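Long-range contacts in quinoline 2-oxidoreductase large subunit (PDB 1T3Q), which carries the molybdenum-pterin cytosine dinucleotide centre of a xanthine dehydrogenase-family hydroxylase, at which quinoline is probably oxidised at carbon 2: residues B[217-221]-B[265-269]; B[225-231]-B[536-542]; B[83-88]-B[235-239]. One frame throughout, in Å; residues are numbered along the deposited sequence.

Contact 1: residues B[217-221]-B[265-269]; sequences LILWT and ELLVC
A helix packs here against one face of a beta-sheet, as in an alpha/beta layer. Strand 217-221 has regular beta geometry, so alternate side chains, those of Leu217, Leu219 and Thr221, point toward helix 265-269, while Ile218 turns away. The two axes run roughly antiparallel, their N-to-C directions 143° apart, with a closest approach of 9.5 Å; CA of Leu219 lies 7.0 Å from CA of Cys269, and CA of Thr221 7.4 Å from CA of Glu265. Glu265 (chi1 m, chi2 t) extends its carboxylate to the end of the strand, where Thr221 OG1, with chi1 t, donates a hydrogen bond of 2.6 Å to Glu265 OE1; a hydroxyl suits this buried acid, whose OE2 is bound by His262 N. One turn later the branched Val268 places CG2 3.7 Å from Leu219 CD1. Cys269, small enough for close approach, sets SG 3.6 Å from Leu217 CD2 and 3.8 Å from Leu219 CD2, both leucines being in the t, p rotamer. The contact buries 255 Å² in all. Strand 216-221 runs between antiparallel 205-211, where Val268 touches Ala208, and parallel 244-247; helix 226-237 packs alongside, with Val229 against Leu219 and Glu265.

Contact 2: residues B[225-231]-B[536-542]; sequences MPSFVRT and TKNTYGF
The N-terminus of a helix meets an irregular loop, joining the two molybdopterin cofactor-binding domains near the molybdenum site and at the interface with the second subunit. Met225 is the N-cap residue of helix 226-231, and Pro226 suits the first turn, where its nitrogen needs no hydrogen. CA of Ser227 lies 5.8 Å from CA of Tyr540, and CA of Met225 5.7 Å from CA of Phe542, whose buried O has no polar partner. Ser227 (chi1 m) is small and polar: its OG accepts from Gly541 N at 3.1 Å and is 2.6 Å from a water that donates to Thr539 O (2.7 Å). A second water accepts from Ser227 N (3.1 Å) and donates to Gly541 O (2.6 Å). Thr536 OG1 pairs with Val246 N. Arg230, extended, hydrogen-bonds through NE to Ile244 O, and its NH1 forms a salt bridge with Asp492 of the second subunit. Tyr540 OH donates to Thr231 OG1 at 2.6 Å, which also bonds Glu241 OE1; Ser227 CB sits over the Tyr540 ring in a CH-pi contact, 3.7 Å from its centroid.

Contact 3: residues B[83-88]-B[235-239]; sequences LSQGIV and MFCAI
This is a partly buried contact between a loop leading into a short strand and the C-terminal end of a helix, joining the alpha/beta hammerhead domain to the first molybdopterin cofactor-binding domain. Segment 83-88 is irregular until strand 87-88, and helix 226-237 finishes its course in 235-239, with Ala238 at positive phi. CA of Ser84 lies 5.5 Å from CA of Cys237, and the two segments bury 256 Å² together. Ser84 (chi1 t) points toward the helix, and Ser84 OG donates a hydrogen bond to Phe236 O at 2.7 Å. The same OG accepts from Gly86 N at 3.1 Å, forming an ST turn. Gly86 has phi 116° and psi -165°, where a CB would clash with the preceding carbonyl oxygen. Phe236 (chi1 m) lays its ring against the backbone of Gly86 and Ile87: Gly86 O is 3.6 Å from Phe236 CG, and Ile87 CA makes a CH-pi contact over the face, 4.3 Å from the centroid. Ile87 CG2 and Val88 CB lie 4.0 Å from Phe236 CE1 and CE2, respectively. One water donates to Leu83 O (2.8 Å) and Phe236 O (3.2 Å); another lies 2.7 Å from Leu83 O and 2.8 Å from Cys237 O. The chemistry thus combines two complementary parts: Ser84 OG and a water donate to Phe236 O at the helix end, while the flat phenylalanine ring packs against backbone and branched aliphatic side chains.

Helix 226-237 ties the three together: its first turns belong to contact 2, its last to contact 3, and it follows strand 216-221 of contact 1 in the chain. The centre of contact 1 is about 13 Å from those of contacts 2 and 3, which are about 17 Å apart. Val229 CG1 touches Leu219 CD2 at 3.7 Å, linking contacts 1 and 2, and Leu266 CD1 meets Phe236 CB at 3.9 Å, linking contacts 1 and 3. Contact 2 is close to the cofactor: the Met225 side chain is about 7 Å from the dioxosulfidomolybdenum ion and 9 Å from the pterin dinucleotide, against about 13 Å from the same ion for that of Glu265 in contact 1.

Contact 1: residues B[217-221]-B[265-269]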
loop_
_atom_site.group_PDB
_atom_site.type_symbol
_atom_site.label_atom_id
_atom_site.label_comp_id
_atom_site.label_asym_id
_atom_site.label_seq_id
_atom_site.Cartn_x
_atom_site.Cartn_y
_atom_site.Cartn_z
ATOM N N LEU B 217 -11.690 3.869 -6.225
ATOM C CA LEU B 217 -10.819 5.031 -6.174
ATOM C C LEU B 217 -10.145 5.156 -4.818
ATOM O O LEU B 217 -10.802 5.064 -3.777
ATOM C CB LEU B 217 -11.633 6.304 -6.431
ATOM C CG LEU B 217 -10.979 7.648 -6.072
ATOM C CD1 LEU B 217 -9.826 7.949 -7.030
ATOM C CD2 LEU B 217 -12.017 8.760 -6.141
ATOM N N ILE B 218 -8.832 5.355 -4.829
ATOM C CA ILE B 218 -8.100 5.569 -3.587
ATOM C C ILE B 218 -7.534 6.975 -3.716
ATOM O O ILE B 218 -6.859 7.289 -4.697
ATOM C CB ILE B 218 -6.910 4.596 -3.407
ATOM C CG1 ILE B 218 -7.410 3.156 -3.291
ATOM C CG2 ILE B 218 -6.125 4.971 -2.147
ATOM C CD1 ILE B 218 -6.287 2.137 -3.127
ATOM N N LEU B 219 -7.836 7.826 -2.747
ATOM C CA LEU B 219 -7.329 9.184 -2.747
ATOM C C LEU B 219 -6.467 9.409 -1.519
ATOM O O LEU B 219 -6.966 9.389 -0.389
ATOM C CB LEU B 219 -8.475 10.200 -2.732
ATOM C CG LEU B 219 -8.044 11.662 -2.532
ATOM C CD1 LEU B 219 -7.167 12.116 -3.695
ATOM C CD2 LEU B 219 -9.281 12.550 -2.427
ATOM N N TRP B 220 -5.171 9.593 -1.744
ATOM C CA TRP B 220 -4.236 9.887 -0.664
ATOM C C TRP B 220 -4.246 11.404 -0.588
ATOM O O TRP B 220 -4.081 12.072 -1.603
ATOM C CB TRP B 220 -2.820 9.439 -1.020
ATOM C CG TRP B 220 -2.559 7.981 -0.889
ATOM C CD1 TRP B 220 -2.026 7.336 0.194
ATOM C CD2 TRP B 220 -2.755 6.986 -1.895
ATOM N NE1 TRP B 220 -1.872 5.998 -0.086
ATOM C CE2 TRP B 220 -2.311 5.758 -1.362
ATOM C CE3 TRP B 220 -3.262 7.015 -3.202
ATOM C CZ2 TRP B 220 -2.356 4.563 -2.090
ATOM C CZ3 TRP B 220 -3.306 5.827 -3.928
ATOM C CH2 TRP B 220 -2.855 4.616 -3.369
ATOM N N THR B 221 -4.473 11.962 0.592
ATOM C CA THR B 221 -4.469 13.411 0.709
ATOM C C THR B 221 -4.062 13.871 2.098
ATOM O O THR B 221 -4.424 13.248 3.093
ATOM C CB THR B 221 -5.853 14.019 0.347
ATOM O OG1 THR B 221 -5.834 15.423 0.625
ATOM C CG2 THR B 221 -6.977 13.361 1.137
ATOM N N GLU B 265 -8.190 18.302 -4.865
ATOM C CA GLU B 265 -8.475 16.948 -4.391
ATOM C C GLU B 265 -9.481 16.291 -5.324
ATOM O O GLU B 265 -9.375 15.106 -5.647
ATOM C CB GLU B 265 -9.027 16.970 -2.955
ATOM C CG GLU B 265 -7.997 17.402 -1.925
ATOM C CD GLU B 265 -8.569 17.520 -0.520
ATOM O OE1 GLU B 265 -8.068 16.820 0.388
ATOM O OE2 GLU B 265 -9.509 18.318 -0.321
ATOM N N LEU B 266 -10.462 17.067 -5.770
ATOM C CA LEU B 266 -11.456 16.524 -6.673
ATOM C C LEU B 266 -10.810 16.325 -8.033
ATOM O O LEU B 266 -11.006 15.295 -8.673
ATOM C CB LEU B 266 -12.652 17.475 -6.796
ATOM C CG LEU B 266 -13.424 17.747 -5.502
ATOM C CD1 LEU B 266 -14.615 18.652 -5.801
ATOM C CD2 LEU B 266 -13.894 16.441 -4.900
ATOM N N LEU B 267 -10.016 17.304 -8.455
ATOM C CA LEU B 267 -9.367 17.232 -9.755
ATOM C C LEU B 267 -8.500 16.003 -9.949
ATOM O O LEU B 267 -8.592 15.350 -10.986
ATOM C CB LEU B 267 -8.558 18.502 -10.022
ATOM C CG LEU B 267 -9.397 19.753 -10.312
ATOM C CD1 LEU B 267 -8.512 20.982 -10.299
ATOM C CD2 LEU B 267 -10.102 19.604 -11.674
ATOM N N VAL B 268 -7.660 15.658 -8.972
ATOM C CA VAL B 268 -6.825 14.478 -9.169
ATOM C C VAL B 268 -7.659 13.214 -9.332
ATOM O O VAL B 268 -7.286 12.317 -10.084
ATOM C CB VAL B 268 -5.787 14.287 -8.032
ATOM C CG1 VAL B 268 -4.756 15.407 -8.098
ATOM C CG2 VAL B 268 -6.478 14.273 -6.674
ATOM N N CYS B 269 -8.798 13.145 -8.646
ATOM C CA CYS B 269 -9.663 11.975 -8.768
ATOM C C CYS B 269 -10.236 11.918 -10.177
ATOM O O CYS B 269 -10.263 10.860 -10.807
ATOM C CB CYS B 269 -10.808 12.040 -7.756
ATOM S SG CYS B 269 -10.265 11.911 -6.035
#

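Contact 2: residues B[225-231]-B[536-542]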
loop_
_atom_site.group_PDB
_atom_site.type_symbol
_atom_site.label_atom_id
_atom_site.label_comp_id
_atom_site.label_asym_id
_atom_site.label_seq_id
_atom_site.Cartn_x
_atom_site.Cartn_y
_atom_site.Cartn_z
ATOM N N MET B 225 -9.504 16.004 7.638
ATOM C CA MET B 225 -10.880 15.476 7.626
ATOM C C MET B 225 -11.113 14.422 6.530
ATOM O O MET B 225 -11.873 14.652 5.591
ATOM C CB MET B 225 -11.857 16.644 7.418
ATOM C CG MET B 225 -11.684 17.803 8.408
ATOM S SD MET B 225 -12.658 19.286 7.989
ATOM C CE MET B 225 -14.347 18.692 8.325
ATOM N N PRO B 226 -10.495 13.235 6.657
ATOM C CA PRO B 226 -10.654 12.180 5.647
ATOM C C PRO B 226 -12.071 11.699 5.308
ATOM O O PRO B 226 -12.397 11.527 4.130
ATOM C CB PRO B 226 -9.761 11.058 6.179
ATOM C CG PRO B 226 -9.809 11.261 7.653
ATOM C CD PRO B 226 -9.700 12.750 7.801
ATOM N N SER B 227 -12.907 11.475 6.320
ATOM C CA SER B 227 -14.274 11.012 6.069
ATOM C C SER B 227 -15.057 12.060 5.282
ATOM O O SER B 227 -15.870 11.724 4.416
ATOM C CB SER B 227 -15.001 10.716 7.387
ATOM O OG SER B 227 -14.388 9.646 8.083
ATOM N N PHE B 228 -14.805 13.326 5.602
ATOM C CA PHE B 228 -15.451 14.458 4.945
ATOM C C PHE B 228 -15.063 14.494 3.466
ATOM O O PHE B 228 -15.915 14.647 2.590
ATOM C CB PHE B 228 -15.018 15.749 5.644
ATOM C CG PHE B 228 -15.278 16.999 4.854
ATOM C CD1 PHE B 228 -16.570 17.494 4.699
ATOM C CD2 PHE B 228 -14.220 17.701 4.288
ATOM C CE1 PHE B 228 -16.801 18.677 3.991
ATOM C CE2 PHE B 228 -14.441 18.884 3.577
ATOM C CZ PHE B 228 -15.736 19.372 3.431
ATOM N N VAL B 229 -13.770 14.350 3.191
ATOM C CA VAL B 229 -13.292 14.369 1.813
ATOM C C VAL B 229 -13.913 13.237 0.998
ATOM O O VAL B 229 -14.361 13.449 -0.131
ATOM C CB VAL B 229 -11.748 14.264 1.763
ATOM C CG1 VAL B 229 -11.268 14.149 0.318
ATOM C CG2 VAL B 229 -11.133 15.491 2.417
ATOM N N ARG B 230 -13.939 12.038 1.570
ATOM C CA ARG B 230 -14.511 10.884 0.886
ATOM C C ARG B 230 -15.962 11.145 0.476
ATOM O O ARG B 230 -16.340 10.923 -0.674
ATOM C CB ARG B 230 -14.445 9.648 1.789
ATOM C CG ARG B 230 -15.169 8.415 1.233
ATOM C CD ARG B 230 -14.995 7.239 2.165
ATOM N NE ARG B 230 -15.735 6.041 1.756
ATOM C CZ ARG B 230 -16.797 5.561 2.400
ATOM N NH1 ARG B 230 -17.400 4.461 1.966
ATOM N NH2 ARG B 230 -17.263 6.183 3.476
ATOM N N THR B 231 -16.767 11.618 1.420
ATOM C CA THR B 231 -18.173 11.902 1.147
ATOM C C THR B 231 -18.351 13.010 0.108
ATOM O O THR B 231 -19.231 12.918 -0.752
ATOM C CB THR B 231 -18.916 12.309 2.436
ATOM O OG1 THR B 231 -18.719 11.305 3.439
ATOM C CG2 THR B 231 -20.410 12.451 2.165
ATOM N N THR B 536 -10.331 5.446 5.576
ATOM C CA THR B 536 -11.779 5.503 5.738
ATOM C C THR B 536 -12.429 4.124 5.585
ATOM O O THR B 536 -13.657 4.012 5.510
ATOM C CB THR B 536 -12.414 6.468 4.719
ATOM O OG1 THR B 536 -12.059 6.065 3.390
ATOM C CG2 THR B 536 -11.930 7.888 4.958
ATOM N N LYS B 537 -11.614 3.075 5.540
ATOM C CA LYS B 537 -12.144 1.718 5.415
ATOM C C LYS B 537 -13.032 1.355 6.600
ATOM O O LYS B 537 -13.928 0.515 6.485
ATOM C CB LYS B 537 -11.010 0.697 5.320
ATOM C CG LYS B 537 -10.440 0.504 3.926
ATOM C CD LYS B 537 -9.423 -0.618 3.971
ATOM C CE LYS B 537 -9.262 -1.300 2.641
ATOM N NZ LYS B 537 -8.365 -2.484 2.783
ATOM N N ASN B 538 -12.762 1.972 7.745
ATOM C CA ASN B 538 -13.538 1.726 8.958
ATOM C C ASN B 538 -13.618 2.991 9.805
ATOM O O ASN B 538 -12.675 3.785 9.849
ATOM C CB ASN B 538 -12.927 0.573 9.767
ATOM C CG ASN B 538 -12.971 -0.755 9.014
ATOM O OD1 ASN B 538 -12.084 -1.065 8.211
ATOM N ND2 ASN B 538 -14.018 -1.533 9.255
ATOM N N THR B 539 -14.755 3.141 10.483
ATOM C CA THR B 539 -15.112 4.284 11.323
ATOM C C THR B 539 -15.456 5.459 10.413
ATOM O O THR B 539 -15.208 5.415 9.210
ATOM C CB THR B 539 -13.996 4.728 12.334
ATOM O OG1 THR B 539 -12.946 5.427 11.653
ATOM C CG2 THR B 539 -13.432 3.530 13.077
ATOM N N TYR B 540 -16.049 6.494 10.990
ATOM C CA TYR B 540 -16.434 7.679 10.235
ATOM C C TYR B 540 -16.460 8.869 11.173
ATOM O O TYR B 540 -17.072 8.809 12.242
ATOM C CB TYR B 540 -17.823 7.479 9.615
ATOM C CG TYR B 540 -18.217 8.575 8.655
ATOM C CD1 TYR B 540 -18.661 9.811 9.116
ATOM C CD2 TYR B 540 -18.108 8.384 7.278
ATOM C CE1 TYR B 540 -18.989 10.838 8.228
ATOM C CE2 TYR B 540 -18.429 9.403 6.383
ATOM C CZ TYR B 540 -18.864 10.622 6.862
ATOM O OH TYR B 540 -19.149 11.635 5.978
ATOM N N GLY B 541 -15.803 9.954 10.782
ATOM C CA GLY B 541 -15.780 11.122 11.643
ATOM C C GLY B 541 -15.438 12.414 10.935
ATOM O O GLY B 541 -14.923 12.405 9.819
ATOM N N PHE B 542 -15.718 13.530 11.593
ATOM C CA PHE B 542 -15.452 14.840 11.021
ATOM C C PHE B 542 -13.972 15.230 11.033
ATOM O O PHE B 542 -13.583 16.210 10.404
ATOM C CB PHE B 542 -16.293 15.896 11.748
ATOM C CG PHE B 542 -17.714 15.995 11.246
ATOM C CD1 PHE B 542 -18.479 14.847 11.037
ATOM C CD2 PHE B 542 -18.285 17.237 10.973
ATOM C CE1 PHE B 542 -19.789 14.936 10.560
ATOM C CE2 PHE B 542 -19.602 17.336 10.496
ATOM C CZ PHE B 542 -20.352 16.183 10.289
HETATM O O HOH W 1 -14.244 7.181 7.384
HETATM O O HOH W 2 -12.344 12.181 9.284
#

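Contact 3: residues B[83-88]-B[235-239]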
loop_
_atom_site.group_PDB
_atom_site.type_symbol
_atom_site.label_atom_id
_atom_site.label_comp_id
_atom_site.label_asym_id
_atom_site.label_seq_id
_atom_site.Cartn_x
_atom_site.Cartn_y
_atom_site.Cartn_z
ATOM N N LEU B 83 -17.765 17.204 -15.818
ATOM C CA LEU B 83 -17.612 16.156 -14.816
ATOM C C LEU B 83 -18.086 16.566 -13.430
ATOM O O LEU B 83 -18.517 15.729 -12.642
ATOM C CB LEU B 83 -16.143 15.725 -14.761
ATOM C CG LEU B 83 -15.578 15.273 -16.113
ATOM C CD1 LEU B 83 -14.076 15.042 -16.001
ATOM C CD2 LEU B 83 -16.289 13.999 -16.562
ATOM N N SER B 84 -18.003 17.857 -13.133
ATOM C CA SER B 84 -18.423 18.363 -11.835
ATOM C C SER B 84 -18.656 19.864 -11.880
ATOM O O SER B 84 -17.868 20.603 -12.468
ATOM C CB SER B 84 -17.363 18.041 -10.778
ATOM O OG SER B 84 -17.653 18.688 -9.555
ATOM N N GLN B 85 -19.737 20.313 -11.246
ATOM C CA GLN B 85 -20.052 21.734 -11.223
ATOM C C GLN B 85 -19.190 22.429 -10.169
ATOM O O GLN B 85 -19.100 23.656 -10.134
ATOM C CB GLN B 85 -21.541 21.952 -10.925
ATOM C CG GLN B 85 -21.908 21.865 -9.453
ATOM C CD GLN B 85 -23.382 22.148 -9.197
ATOM O OE1 GLN B 85 -23.986 23.011 -9.843
ATOM N NE2 GLN B 85 -23.962 21.435 -8.236
ATOM N N GLY B 86 -18.559 21.641 -9.304
ATOM C CA GLY B 86 -17.697 22.225 -8.293
ATOM C C GLY B 86 -18.112 22.040 -6.843
ATOM O O GLY B 86 -18.974 21.225 -6.516
ATOM N N ILE B 87 -17.495 22.831 -5.973
ATOM C CA ILE B 87 -17.743 22.760 -4.542
ATOM C C ILE B 87 -18.914 23.625 -4.099
ATOM O O ILE B 87 -18.832 24.849 -4.133
ATOM C CB ILE B 87 -16.487 23.198 -3.759
ATOM C CG1 ILE B 87 -15.290 22.341 -4.191
ATOM C CG2 ILE B 87 -16.732 23.069 -2.265
ATOM C CD1 ILE B 87 -13.972 22.764 -3.568
ATOM N N VAL B 88 -19.998 22.973 -3.685
ATOM C CA VAL B 88 -21.191 23.668 -3.209
ATOM C C VAL B 88 -21.035 23.908 -1.711
ATOM O O VAL B 88 -20.885 22.963 -0.939
ATOM C CB VAL B 88 -22.457 22.820 -3.447
ATOM C CG1 VAL B 88 -23.701 23.593 -3.012
ATOM C CG2 VAL B 88 -22.552 22.441 -4.914
ATOM N N MET B 235 -20.084 12.924 -3.695
ATOM C CA MET B 235 -21.163 13.818 -4.093
ATOM C C MET B 235 -20.841 14.764 -5.248
ATOM O O MET B 235 -21.616 14.874 -6.197
ATOM C CB MET B 235 -21.634 14.632 -2.887
ATOM C CG MET B 235 -22.092 13.770 -1.720
ATOM S SD MET B 235 -23.340 14.579 -0.702
ATOM C CE MET B 235 -22.384 15.215 0.612
ATOM N N PHE B 236 -19.699 15.438 -5.178
ATOM C CA PHE B 236 -19.325 16.389 -6.213
ATOM C C PHE B 236 -18.791 15.777 -7.511
ATOM O O PHE B 236 -18.749 16.452 -8.535
ATOM C CB PHE B 236 -18.323 17.397 -5.640
ATOM C CG PHE B 236 -18.872 18.211 -4.492
ATOM C CD1 PHE B 236 -18.026 18.714 -3.512
ATOM C CD2 PHE B 236 -20.238 18.470 -4.390
ATOM C CE1 PHE B 236 -18.529 19.463 -2.443
ATOM C CE2 PHE B 236 -20.749 19.217 -3.327
ATOM C CZ PHE B 236 -19.889 19.713 -2.351
ATOM N N CYS B 237 -18.391 14.509 -7.473
ATOM C CA CYS B 237 -17.890 13.838 -8.672
ATOM C C CYS B 237 -18.851 12.738 -9.102
ATOM O O CYS B 237 -18.623 12.060 -10.103
ATOM C CB CYS B 237 -16.510 13.225 -8.423
ATOM S SG CYS B 237 -15.220 14.428 -8.040
ATOM N N ALA B 238 -19.921 12.560 -8.335
ATOM C CA ALA B 238 -20.916 11.536 -8.631
ATOM C C ALA B 238 -20.272 10.155 -8.756
ATOM O O ALA B 238 -20.449 9.457 -9.757
ATOM C CB ALA B 238 -21.667 11.887 -9.915
ATOM N N ILE B 239 -19.509 9.778 -7.736
ATOM C CA ILE B 239 -18.852 8.479 -7.691
ATOM C C ILE B 239 -19.429 7.776 -6.463
ATOM O O ILE B 239 -19.505 8.368 -5.390
ATOM C CB ILE B 239 -17.318 8.636 -7.539
ATOM C CG1 ILE B 239 -16.747 9.314 -8.790
ATOM C CG2 ILE B 239 -16.664 7.273 -7.315
ATOM C CD1 ILE B 239 -15.239 9.538 -8.756
HETATM O O HOH W 3 -17.924 13.079 -12.591
HETATM O O HOH W 4 -20.550 15.026 -10.808
HETATM O O HOH W 5 -21.318 18.294 -9.870
#